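Local coordinates for fibrinogen-binding protein (Staphylococcus aureus subsp. aureus, PDB 3T49), which probably helps the bacterium evade innate immunity by inhibiting complement at the C3b-containing convertase, at residues Thr11-Ser16 with Arg40-Leu45. Sequence-based numbering, arbitrary orientation.
Sequences TLLNKS and RAKAAL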
loop_
_atom_site.group_PDB
_atom_site.type_symbol
_atom_site.label_atom_id
_atom_site.label_comp_id
_atom_site.label_asym_id
_atom_site.label_seq_id
_atom_site.Cartn_x
_atom_site.Cartn_y
_atom_site.Cartn_z
ATOM N N THR A 11 -3.609 -6.681 6.415
ATOM C CA THR A 11 -4.277 -7.293 5.268
ATOM C C THR A 11 -3.864 -6.573 3.990
ATOM O O THR A 11 -3.573 -7.214 2.972
ATOM C CB THR A 11 -5.780 -7.288 5.453
ATOM O OG1 THR A 11 -6.098 -8.176 6.549
ATOM C CG2 THR A 11 -6.511 -7.764 4.202
ATOM N N LEU A 12 -3.813 -5.244 4.021
ATOM C CA LEU A 12 -3.362 -4.495 2.837
ATOM C C LEU A 12 -1.910 -4.787 2.530
ATOM O O LEU A 12 -1.545 -4.957 1.353
ATOM C CB LEU A 12 -3.604 -2.993 3.001
ATOM C CG LEU A 12 -5.058 -2.584 2.955
ATOM C CD1 LEU A 12 -5.192 -1.198 3.575
ATOM C CD2 LEU A 12 -5.644 -2.584 1.575
ATOM N N LEU A 13 -1.063 -4.838 3.557
ATOM C CA LEU A 13 0.359 -5.137 3.362
ATOM C C LEU A 13 0.564 -6.503 2.752
ATOM O O LEU A 13 1.525 -6.728 1.998
ATOM C CB LEU A 13 1.123 -5.074 4.672
ATOM C CG LEU A 13 1.544 -3.704 5.104
ATOM C CD1 LEU A 13 2.179 -3.811 6.518
ATOM C CD2 LEU A 13 2.554 -3.138 4.066
ATOM N N ASN A 14 -0.340 -7.427 3.052
ATOM C CA ASN A 14 -0.159 -8.784 2.542
ATOM C C ASN A 14 -0.310 -8.847 1.025
ATOM O O ASN A 14 0.122 -9.814 0.424
ATOM C CB ASN A 14 -1.135 -9.767 3.200
ATOM C CG ASN A 14 -0.783 -10.083 4.659
ATOM O OD1 ASN A 14 0.321 -9.849 5.110
ATOM N ND2 ASN A 14 -1.763 -10.631 5.374
ATOM N N LYS A 15 -0.917 -7.825 0.422
ATOM C CA LYS A 15 -1.033 -7.732 -1.041
ATOM C C LYS A 15 0.028 -6.853 -1.679
ATOM O O LYS A 15 0.078 -6.739 -2.903
ATOM C CB LYS A 15 -2.400 -7.165 -1.425
ATOM C CG LYS A 15 -3.553 -7.789 -0.709
ATOM C CD LYS A 15 -4.866 -7.180 -1.214
ATOM C CE LYS A 15 -5.959 -7.186 -0.137
ATOM N NZ LYS A 15 -6.150 -8.529 0.435
ATOM N N SER A 16 0.876 -6.221 -0.887
ATOM C CA SER A 16 1.775 -5.206 -1.440
ATOM C C SER A 16 2.800 -5.730 -2.431
ATOM O O SER A 16 3.083 -5.071 -3.429
ATOM C CB SER A 16 2.458 -4.395 -0.323
ATOM O OG SER A 16 3.263 -5.220 0.520
ATOM N N ARG A 40 6.195 2.928 5.471
ATOM C CA ARG A 40 5.419 3.702 6.434
ATOM C C ARG A 40 4.473 2.790 7.207
ATOM O O ARG A 40 4.338 2.953 8.417
ATOM C CB ARG A 40 4.631 4.793 5.717
ATOM C CG ARG A 40 5.491 5.902 5.160
ATOM C CD ARG A 40 4.655 6.961 4.499
ATOM N NE ARG A 40 5.496 8.101 4.153
ATOM C CZ ARG A 40 5.168 9.026 3.267
ATOM N NH1 ARG A 40 4.036 8.927 2.606
ATOM N NH2 ARG A 40 5.995 10.036 3.019
ATOM N N ALA A 41 3.833 1.842 6.535
ATOM C CA ALA A 41 2.908 0.898 7.206
ATOM C C ALA A 41 3.633 0.033 8.211
ATOM O O ALA A 41 3.177 -0.137 9.360
ATOM C CB ALA A 41 2.218 0.011 6.207
ATOM N N LYS A 42 4.767 -0.527 7.811
ATOM C CA LYS A 42 5.492 -1.410 8.720
ATOM C C LYS A 42 5.996 -0.667 9.928
ATOM O O LYS A 42 5.927 -1.195 11.049
ATOM C CB LYS A 42 6.614 -2.132 7.979
ATOM C CG LYS A 42 6.095 -3.073 6.951
ATOM C CD LYS A 42 7.182 -3.767 6.142
ATOM C CE LYS A 42 6.548 -4.707 5.139
ATOM N NZ LYS A 42 7.518 -5.553 4.393
ATOM N N ALA A 43 6.475 0.552 9.746
ATOM C CA ALA A 43 6.935 1.366 10.873
ATOM C C ALA A 43 5.784 1.760 11.773
ATOM O O ALA A 43 5.946 1.757 13.006
ATOM C CB ALA A 43 7.654 2.607 10.368
ATOM N N ALA A 44 4.640 2.087 11.192
ATOM C CA ALA A 44 3.470 2.494 11.973
ATOM C C ALA A 44 2.971 1.344 12.820
ATOM O O ALA A 44 2.602 1.538 13.991
ATOM C CB ALA A 44 2.394 2.967 11.072
ATOM N N LEU A 45 2.961 0.150 12.260
ATOM C CA LEU A 45 2.572 -1.024 13.058
ATOM C C LEU A 45 3.531 -1.236 14.232
ATOM O O LEU A 45 3.104 -1.411 15.363
ATOM C CB LEU A 45 2.493 -2.265 12.185
ATOM C CG LEU A 45 1.325 -2.317 11.192
ATOM C CD1 LEU A 45 1.581 -3.347 10.161
ATOM C CD2 LEU A 45 0.030 -2.579 11.942
HETATM O O HOH W 1 5.852 -5.682 1.841
#
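Ala41 turns its methyl group toward helix 5-13 and meets the forked end of Leu13, its CB lying 3.8 Å from Leu13 CD2 and equally near CD1. A residue this small suits the place where the two segments come closest, 7.6 Å between the CA atoms of Leu13 and Ala41, because the leucine fork can settle directly on the methyl. Leu13 sets CG anti to its carbonyl carbon (chi1 -83°), and its branches then divide the work: CD2 stays with Ala41, while CD1 also serves the residues that follow. Lys42 sits at the edge of the patch, where a long chain can be apolar at its base and polar at its end. Its CG passes 4.0 Å from Leu13 CD1, and the extended chain carries NZ to a water 3.1 Å away that donates to Ser16 OG. The bundle here is all helical, as in the SCIN family: helix 5-13 packs against helix 28-47, with helix 50-72 touching both Leu12 and Ala44. Ser16, at the start of helix 16-22, has a hydroxyl short enough to fold back to Leu13 O, 2.7 Å from OG, and still take the water. One helical turn beyond Ala41, the longer Leu45 reaches across to meet Leu13 tip to tip, CD1 to CD1 at 3.7 Å, its side chain resting on Ala6, Leu9 and Arg10 of helix 5-13.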